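Local structure of laccase (Uncultured bacterium, 4F7K) at residues G31-V36 against I134-D139; T125-D130 against P276-N281; Q220-L225 against A233-D238. The protein probably catalyses, as a bacterial laccase of the multicopper oxidase family, the oxidation of phenolic substrates coupled to the reduction of dioxygen to water. All blocks are in the same frame, centred on the assembly; numbering follows the deposited sequence.

Contact 1 of 3, residues G31-V36 against I134-D139; sequences GTPGPV and IIMIDD
Pro-33 and Met-136 meet at an oblique angle: the CB-CG side of the proline ring lies against the last two atoms of the methionine. Pro-33 CG is 3.7 Å from Met-136 SD and the same 3.7 Å from Met-136 CE, while Pro-33 CB is 3.8 Å from Met-136 SD. Sulfur and methyl thus share the same piece of ring. A bend at the last torsion (chi3 -71°) brings CE alongside the ring as well as SD.

The second pair is end-on. Val-36 and Ile-134 point at each other tip to tip, and Ile-134 CD1 touches both valine methyls, Val-36 CG1 at 3.8 Å and Val-36 CG2 at 4.1 Å. Placing CG1 opposite the backbone N (chi1 -173°) turns the fork of Val-36 to the strand. Both pairs are purely apolar. The peptide bond between Thr-32 and Pro-33 is cis, and the hydrogen bonds of Thr-32 OG1 to Gly-114 O and of Gly-34 to the backbone of Tyr-116 tie this turn of the chain to its own domain. A glycerol, probably from the crystallisation liquor, lies beside Pro-33 and is hydrogen-bonded to Gly-34 O.

With an alanine at Met-136, the sulfur and methyl would be gone, and Pro-33 would probably lose its cover from strand 131-140, with a gap opening beside its CB and CG. The contact is characteristic of the interface between the first and second cupredoxin-like domains of a multicopper oxidase, where a loop of one rests on an outer face of the other's sheet.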
loop_
_atom_site.group_PDB
_atom_site.type_symbol
_atom_site.label_atom_id
_atom_site.label_comp_id
_atom_site.label_asym_id
_atom_site.label_seq_id
_atom_site.Cartn_x
_atom_site.Cartn_y
_atom_site.Cartn_z
ATOM N N GLY A 31 -15.056 8.707 -8.028
ATOM C CA GLY A 31 -14.975 7.233 -7.793
ATOM C C GLY A 31 -14.124 6.826 -6.603
ATOM O O GLY A 31 -13.451 7.663 -6.005
ATOM N N THR A 32 -14.196 5.545 -6.239
ATOM C CA THR A 32 -13.243 4.908 -5.342
ATOM C C THR A 32 -12.981 3.463 -5.823
ATOM O O THR A 32 -13.904 2.755 -6.159
ATOM C CB THR A 32 -13.643 4.928 -3.852
ATOM O OG1 THR A 32 -12.615 4.261 -3.097
ATOM C CG2 THR A 32 -14.943 4.223 -3.595
ATOM N N PRO A 33 -11.719 3.054 -5.942
ATOM C CA PRO A 33 -10.480 3.787 -5.733
ATOM C C PRO A 33 -10.401 5.091 -6.505
ATOM O O PRO A 33 -11.019 5.227 -7.537
ATOM C CB PRO A 33 -9.394 2.811 -6.251
ATOM C CG PRO A 33 -10.010 1.451 -6.007
ATOM C CD PRO A 33 -11.484 1.657 -6.332
ATOM N N GLY A 34 -9.603 6.042 -6.016
ATOM C CA GLY A 34 -9.325 7.227 -6.834
ATOM C C GLY A 34 -8.500 6.866 -8.069
ATOM O O GLY A 34 -8.031 5.694 -8.222
ATOM N N PRO A 35 -8.277 7.869 -8.942
ATOM C CA PRO A 35 -7.481 7.740 -10.158
ATOM C C PRO A 35 -6.073 7.209 -9.897
ATOM O O PRO A 35 -5.521 7.482 -8.835
ATOM C CB PRO A 35 -7.360 9.197 -10.652
ATOM C CG PRO A 35 -7.484 10.021 -9.372
ATOM C CD PRO A 35 -8.529 9.284 -8.589
ATOM N N VAL A 36 -5.534 6.454 -10.851
ATOM C CA VAL A 36 -4.128 6.042 -10.885
ATOM C C VAL A 36 -3.270 7.253 -11.225
ATOM O O VAL A 36 -3.384 7.805 -12.305
ATOM C CB VAL A 36 -3.855 4.985 -12.053
ATOM C CG1 VAL A 36 -2.452 4.425 -11.980
ATOM C CG2 VAL A 36 -4.857 3.846 -12.039
ATOM N N ILE A 134 -3.298 -3.279 -11.697
ATOM C CA ILE A 134 -3.195 -2.945 -10.287
ATOM C C ILE A 134 -4.303 -3.683 -9.550
ATOM O O ILE A 134 -5.452 -3.624 -9.965
ATOM C CB ILE A 134 -3.330 -1.414 -10.101
ATOM C CG1 ILE A 134 -2.087 -0.692 -10.659
ATOM C CG2 ILE A 134 -3.623 -1.035 -8.640
ATOM C CD1 ILE A 134 -2.319 0.786 -11.005
ATOM N N ILE A 135 -3.958 -4.357 -8.452
ATOM C CA ILE A 135 -4.903 -5.177 -7.722
ATOM C C ILE A 135 -4.983 -4.669 -6.298
ATOM O O ILE A 135 -4.071 -4.935 -5.478
ATOM C CB ILE A 135 -4.462 -6.679 -7.639
ATOM C CG1 ILE A 135 -3.773 -7.149 -8.932
ATOM C CG2 ILE A 135 -5.637 -7.562 -7.192
ATOM C CD1 ILE A 135 -4.599 -7.064 -10.143
ATOM N N MET A 136 -6.092 -3.993 -5.998
ATOM C CA MET A 136 -6.322 -3.424 -4.687
ATOM C C MET A 136 -7.282 -4.331 -3.923
ATOM O O MET A 136 -8.452 -4.570 -4.342
ATOM C CB MET A 136 -6.825 -1.968 -4.792
ATOM C CG MET A 136 -5.728 -0.980 -5.263
ATOM S SD MET A 136 -6.389 0.561 -6.029
ATOM C CE MET A 136 -7.048 -0.011 -7.618
ATOM N N ILE A 137 -6.783 -4.883 -2.832
ATOM C CA ILE A 137 -7.587 -5.803 -2.052
ATOM C C ILE A 137 -8.076 -5.087 -0.804
ATOM O O ILE A 137 -7.299 -4.454 -0.098
ATOM C CB ILE A 137 -6.809 -7.094 -1.709
ATOM C CG1 ILE A 137 -6.269 -7.732 -2.999
ATOM C CG2 ILE A 137 -7.694 -8.080 -0.946
ATOM C CD1 ILE A 137 -5.368 -8.983 -2.790
ATOM N N ASP A 138 -9.382 -5.146 -0.565
ATOM C CA ASP A 138 -9.975 -4.443 0.583
ATOM C C ASP A 138 -11.085 -5.356 1.110
ATOM O O ASP A 138 -11.550 -6.265 0.420
ATOM C CB ASP A 138 -10.532 -3.090 0.093
ATOM C CG ASP A 138 -10.652 -2.023 1.190
ATOM O OD1 ASP A 138 -10.385 -2.336 2.390
ATOM O OD2 ASP A 138 -11.029 -0.852 0.798
ATOM N N ASP A 139 -11.501 -5.172 2.348
ATOM C CA ASP A 139 -12.744 -5.833 2.729
ATOM C C ASP A 139 -13.775 -4.863 3.258
ATOM O O ASP A 139 -13.477 -3.691 3.477
ATOM C CB ASP A 139 -12.490 -7.001 3.656
ATOM C CG ASP A 139 -12.317 -6.576 5.037
ATOM O OD1 ASP A 139 -11.608 -5.552 5.210
ATOM O OD2 ASP A 139 -12.910 -7.240 5.914
#

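Contact 2 of 3, residues T125-D130 against P276-N281; sequences TPPDVD and PALPPN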
loop_
_atom_site.group_PDB
_atom_site.type_symbol
_atom_site.label_atom_id
_atom_site.label_comp_id
_atom_site.label_asym_id
_atom_site.label_seq_id
_atom_site.Cartn_x
_atom_site.Cartn_y
_atom_site.Cartn_z
ATOM N N THR A 125 12.925 2.279 -18.311
ATOM C CA THR A 125 12.595 1.262 -19.317
ATOM C C THR A 125 11.903 0.100 -18.590
ATOM O O THR A 125 12.560 -0.742 -17.982
ATOM C CB THR A 125 13.821 0.788 -20.207
ATOM O OG1 THR A 125 14.776 0.053 -19.429
ATOM C CG2 THR A 125 14.557 1.970 -20.902
ATOM N N PRO A 126 10.558 0.073 -18.619
ATOM C CA PRO A 126 9.838 -0.962 -17.841
ATOM C C PRO A 126 10.115 -2.359 -18.388
ATOM O O PRO A 126 10.604 -2.481 -19.516
ATOM C CB PRO A 126 8.351 -0.578 -18.009
ATOM C CG PRO A 126 8.351 0.872 -18.465
ATOM C CD PRO A 126 9.636 1.014 -19.283
ATOM N N PRO A 127 9.843 -3.419 -17.589
ATOM C CA PRO A 127 10.055 -4.757 -18.137
ATOM C C PRO A 127 9.027 -5.083 -19.219
ATOM O O PRO A 127 7.994 -4.416 -19.336
ATOM C CB PRO A 127 9.830 -5.659 -16.930
ATOM C CG PRO A 127 8.901 -4.889 -16.078
ATOM C CD PRO A 127 9.428 -3.492 -16.181
ATOM N N ASP A 128 9.323 -6.114 -19.991
ATOM C CA ASP A 128 8.505 -6.504 -21.122
ATOM C C ASP A 128 7.273 -7.270 -20.638
ATOM O O ASP A 128 7.355 -8.453 -20.296
ATOM C CB ASP A 128 9.346 -7.357 -22.095
ATOM C CG ASP A 128 8.501 -8.060 -23.143
ATOM O OD1 ASP A 128 7.476 -7.477 -23.576
ATOM O OD2 ASP A 128 8.860 -9.196 -23.526
ATOM N N VAL A 129 6.129 -6.601 -20.601
ATOM C CA VAL A 129 4.904 -7.297 -20.250
ATOM C C VAL A 129 3.828 -6.871 -21.199
ATOM O O VAL A 129 3.912 -5.789 -21.786
ATOM C CB VAL A 129 4.470 -7.072 -18.755
ATOM C CG1 VAL A 129 5.502 -7.638 -17.794
ATOM C CG2 VAL A 129 4.238 -5.595 -18.455
ATOM N N ASP A 130 2.821 -7.727 -21.352
ATOM C CA ASP A 130 1.638 -7.402 -22.162
ATOM C C ASP A 130 0.592 -6.543 -21.444
ATOM O O ASP A 130 -0.040 -5.705 -22.066
ATOM C CB ASP A 130 0.993 -8.677 -22.708
ATOM C CG ASP A 130 1.927 -9.453 -23.587
ATOM O OD1 ASP A 130 2.491 -8.842 -24.527
ATOM O OD2 ASP A 130 2.101 -10.663 -23.343
ATOM N N PRO A 276 12.240 -11.563 -15.685
ATOM C CA PRO A 276 13.409 -10.738 -15.374
ATOM C C PRO A 276 13.269 -10.126 -13.974
ATOM O O PRO A 276 12.167 -10.092 -13.417
ATOM C CB PRO A 276 13.334 -9.647 -16.435
ATOM C CG PRO A 276 11.833 -9.430 -16.586
ATOM C CD PRO A 276 11.232 -10.812 -16.466
ATOM N N ALA A 277 14.380 -9.664 -13.407
ATOM C CA ALA A 277 14.328 -8.895 -12.171
ATOM C C ALA A 277 14.132 -7.413 -12.506
ATOM O O ALA A 277 14.537 -6.947 -13.577
ATOM C CB ALA A 277 15.603 -9.103 -11.369
ATOM N N LEU A 278 13.514 -6.676 -11.589
ATOM C CA LEU A 278 13.379 -5.222 -11.748
ATOM C C LEU A 278 14.713 -4.499 -11.472
ATOM O O LEU A 278 15.482 -4.927 -10.606
ATOM C CB LEU A 278 12.253 -4.667 -10.852
ATOM C CG LEU A 278 10.826 -5.116 -11.195
ATOM C CD1 LEU A 278 9.842 -4.624 -10.159
ATOM C CD2 LEU A 278 10.393 -4.649 -12.585
ATOM N N PRO A 279 14.984 -3.403 -12.207
ATOM C CA PRO A 279 16.180 -2.591 -11.922
ATOM C C PRO A 279 16.106 -2.008 -10.507
ATOM O O PRO A 279 15.012 -1.618 -10.055
ATOM C CB PRO A 279 16.133 -1.481 -12.982
ATOM C CG PRO A 279 14.750 -1.502 -13.541
ATOM C CD PRO A 279 14.227 -2.899 -13.372
ATOM N N PRO A 280 17.242 -1.978 -9.790
ATOM C CA PRO A 280 17.175 -1.623 -8.371
ATOM C C PRO A 280 16.933 -0.136 -8.164
ATOM O O PRO A 280 17.214 0.664 -9.044
ATOM C CB PRO A 280 18.573 -2.019 -7.830
ATOM C CG PRO A 280 19.238 -2.807 -8.945
ATOM C CD PRO A 280 18.628 -2.297 -10.209
ATOM N N ASN A 281 16.380 0.207 -7.011
ATOM C CA ASN A 281 16.266 1.595 -6.551
ATOM C C ASN A 281 17.474 1.880 -5.682
ATOM O O ASN A 281 18.073 0.940 -5.188
ATOM C CB ASN A 281 14.966 1.768 -5.739
ATOM C CG ASN A 281 13.738 1.801 -6.615
ATOM O OD1 ASN A 281 12.632 1.379 -6.201
ATOM N ND2 ASN A 281 13.902 2.323 -7.829
#
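Pro-127 touches both Pro-276 and Leu-278, and its ring can be followed atom by atom. CB, the first atom out, faces a proline of the other segment: Pro-127 CB comes to 4.3 Å from Pro-276 CG, a loose contact between two rings. One bond further on, the partner changes. Pro-127 CG rests on a leucine methyl, 3.8 Å from Leu-278 CD2. Pro-127 CD, where the ring turns back to the backbone nitrogen, is 3.9 Å from the same Leu-278 CD2. A single methyl therefore sits over the CG-CD bond, and the two side chains lie skewed to one another.

Leu-278 does not aim its CB at Pro-127; the approach comes from further out. Its CG stands opposite the carbonyl carbon (chi1 -66°), and from there the CD2 branch swings over to the proline. The leucine is buried, and its side chain also touches Val-209 and Ala-210 of strand 204-211 and Pro-215 of strand 214-220, and Arg-185 lies against both Leu-278 and Pro-127.

Across the two segments the contact is apolar, but charges hold the loop of Pro-127 further along. Asp-128 OD2 forms a salt bridge with Arg-270 NH1, and Asp-130 OD2 forms one with Arg-270 NE, so one guanidinium group ties down both acids. Asp-130 OD2 also accepts a hydrogen bond from Arg-183 N. Asp-182 brings a second negative charge close to Asp-130 OD2, a repulsion that the arginine probably eases.

Neither segment is helix or strand, and both are rich in proline. They are extended connections of the kind that join the successive cupredoxin-like domains of a multicopper oxidase: 125-130 leads into the second domain, 276-281 leads on toward the third, and they meet beside the second domain's sheet.

Contact 3 of 3, residues Q220-L225 against A233-D238; sequences QEFSGL and ADIIAD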
loop_
_atom_site.group_PDB
_atom_site.type_symbol
_atom_site.label_atom_id
_atom_site.label_comp_id
_atom_site.label_asym_id
_atom_site.label_seq_id
_atom_site.Cartn_x
_atom_site.Cartn_y
_atom_site.Cartn_z
ATOM N N GLN A 220 11.129 -14.239 -6.411
ATOM C CA GLN A 220 10.793 -15.349 -5.509
ATOM C C GLN A 220 9.454 -15.924 -5.870
ATOM O O GLN A 220 8.606 -15.218 -6.426
ATOM C CB GLN A 220 10.762 -14.866 -4.047
ATOM C CG GLN A 220 11.976 -14.012 -3.681
ATOM C CD GLN A 220 11.936 -13.411 -2.286
ATOM O OE1 GLN A 220 10.891 -12.928 -1.807
ATOM N NE2 GLN A 220 13.104 -13.411 -1.628
ATOM N N GLU A 221 9.262 -17.198 -5.540
ATOM C CA GLU A 221 7.954 -17.844 -5.662
ATOM C C GLU A 221 6.919 -17.005 -4.916
ATOM O O GLU A 221 7.235 -16.343 -3.919
ATOM C CB GLU A 221 7.986 -19.280 -5.114
ATOM C CG GLU A 221 9.188 -20.137 -5.560
ATOM C CD GLU A 221 9.442 -20.118 -7.076
ATOM O OE1 GLU A 221 8.467 -20.034 -7.870
ATOM O OE2 GLU A 221 10.638 -20.198 -7.472
ATOM N N PHE A 222 5.686 -17.003 -5.414
ATOM C CA PHE A 222 4.652 -16.170 -4.801
ATOM C C PHE A 222 3.769 -16.995 -3.854
ATOM O O PHE A 222 2.967 -16.451 -3.112
ATOM C CB PHE A 222 3.856 -15.371 -5.834
ATOM C CG PHE A 222 3.329 -16.182 -6.988
ATOM C CD1 PHE A 222 2.391 -17.197 -6.787
ATOM C CD2 PHE A 222 3.738 -15.896 -8.284
ATOM C CE1 PHE A 222 1.880 -17.925 -7.859
ATOM C CE2 PHE A 222 3.231 -16.607 -9.367
ATOM C CZ PHE A 222 2.302 -17.631 -9.150
ATOM N N SER A 223 3.951 -18.309 -3.877
ATOM C CA SER A 223 3.323 -19.202 -2.916
ATOM C C SER A 223 3.571 -18.760 -1.467
ATOM O O SER A 223 4.666 -18.318 -1.118
ATOM C CB SER A 223 3.846 -20.623 -3.118
ATOM O OG SER A 223 3.192 -21.504 -2.233
ATOM N N GLY A 224 2.537 -18.880 -0.631
ATOM C CA GLY A 224 2.583 -18.387 0.741
ATOM C C GLY A 224 2.584 -16.868 0.905
ATOM O O GLY A 224 2.722 -16.391 2.016
ATOM N N LEU A 225 2.416 -16.101 -0.180
ATOM C CA LEU A 225 2.399 -14.619 -0.084
ATOM C C LEU A 225 1.386 -14.093 0.933
ATOM O O LEU A 225 0.208 -14.467 0.895
ATOM C CB LEU A 225 2.129 -13.945 -1.436
ATOM C CG LEU A 225 2.140 -12.404 -1.492
ATOM C CD1 LEU A 225 3.532 -11.802 -1.258
ATOM C CD2 LEU A 225 1.599 -11.958 -2.860
ATOM N N ALA A 233 2.990 -6.016 -3.192
ATOM C CA ALA A 233 3.926 -6.913 -3.830
ATOM C C ALA A 233 3.710 -6.826 -5.330
ATOM O O ALA A 233 2.574 -6.840 -5.774
ATOM C CB ALA A 233 3.786 -8.337 -3.346
ATOM N N ASP A 234 4.798 -6.708 -6.091
ATOM C CA ASP A 234 4.727 -6.786 -7.557
ATOM C C ASP A 234 4.987 -8.225 -8.035
ATOM O O ASP A 234 5.920 -8.871 -7.603
ATOM C CB ASP A 234 5.758 -5.839 -8.219
ATOM C CG ASP A 234 5.216 -4.435 -8.460
ATOM O OD1 ASP A 234 4.210 -4.026 -7.818
ATOM O OD2 ASP A 234 5.786 -3.725 -9.320
ATOM N N ILE A 235 4.165 -8.707 -8.950
ATOM C CA ILE A 235 4.320 -10.036 -9.495
ATOM C C ILE A 235 4.403 -9.961 -11.015
ATOM O O ILE A 235 3.583 -9.319 -11.671
ATOM C CB ILE A 235 3.184 -10.970 -9.048
ATOM C CG1 ILE A 235 3.449 -11.428 -7.604
ATOM C CG2 ILE A 235 3.047 -12.180 -9.982
ATOM C CD1 ILE A 235 2.260 -11.720 -6.812
ATOM N N ILE A 236 5.430 -10.600 -11.581
ATOM C CA ILE A 236 5.383 -10.794 -13.000
ATOM C C ILE A 236 5.188 -12.280 -13.237
ATOM O O ILE A 236 5.867 -13.109 -12.642
ATOM C CB ILE A 236 6.629 -10.213 -13.694
ATOM C CG1 ILE A 236 6.575 -8.678 -13.598
ATOM C CG2 ILE A 236 6.699 -10.688 -15.133
ATOM C CD1 ILE A 236 7.957 -8.004 -13.812
ATOM N N ALA A 237 4.248 -12.606 -14.108
ATOM C CA ALA A 237 3.917 -13.980 -14.362
ATOM C C ALA A 237 3.324 -14.116 -15.750
ATOM O O ALA A 237 2.889 -13.129 -16.357
ATOM C CB ALA A 237 2.946 -14.500 -13.297
ATOM N N ASP A 238 3.346 -15.350 -16.252
ATOM C CA ASP A 238 2.777 -15.685 -17.541
ATOM C C ASP A 238 1.431 -16.340 -17.302
ATOM O O ASP A 238 1.270 -17.127 -16.350
ATOM C CB ASP A 238 3.697 -16.661 -18.285
ATOM C CG ASP A 238 5.061 -16.049 -18.634
ATOM O OD1 ASP A 238 5.108 -14.941 -19.212
ATOM O OD2 ASP A 238 6.093 -16.695 -18.334
#
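Phe-222 carries its CG between the backbone N and the carbonyl carbon (chi1 50°), while Leu-225 sets its own CG opposite the backbone N (chi1 -178°); both CB atoms already point to strand 232-239, and these torsions carry the ring of Phe-222 and the methyls of Leu-225 to Ile-235. The CD1 methyl of Ile-235 is the shared point, 4.0 Å from Leu-225 CD2 and 4.1 Å from Phe-222 CB. Leucine and isoleucine approach tip to tip, whereas the phenylalanine crosses the isoleucine at about a right angle.

The other branch of the isoleucine goes to the ring: Ile-235 CG2 is 4.1 Å from Phe-222 CD2, approaching it obliquely. Flanking alanines on the same strand face extend the contact, Ala-233 CB at 4.1 Å from Leu-225 CD1 and Ala-237 CB more loosely at 4.5 Å from Phe-222 CE2.

This is a crossover between the two sheets of a cupredoxin-like beta sandwich. The chain leaves edge strand 214-220 of one sheet and crosses to strand 226-227 of the other, while alternate residues 233, 235 and 237 of the first sheet point to the crossing. Leu-201 of the second sheet touches both Phe-222 and Ile-235, and Leu-188 lies against Leu-225 and Ile-235.

A type II turn from Phe-222 to Leu-225, closed by a hydrogen bond from Leu-225 N to Phe-222 O (3.0 Å), brings the two large side chains to the same strand. Gly-224 takes the positive phi (70°) at its third position, and its N is hydrogen-bonded to Glu-200 OE2.

Contacts 2 and 3 are neighbours, centres about 14 Å apart, and they touch through strand 232-239 of contact 3. Ile-236, which points away from the turn of contact 3, reaches the linker of contact 2: its CD1 lies 4.0 Å from Pro-127 CG and its CG2 4.2 Å from Val-129 CG1. Contact 1 stands apart, its centre about 20 Å from that of contact 3 and about 23 Å from that of contact 2, though strand 131-140 belongs to the same six-stranded sheet as strand 232-239, and segment 125-130 runs almost directly into 134-139. No histidine, the usual copper ligand in this family, occurs in any of the six segments.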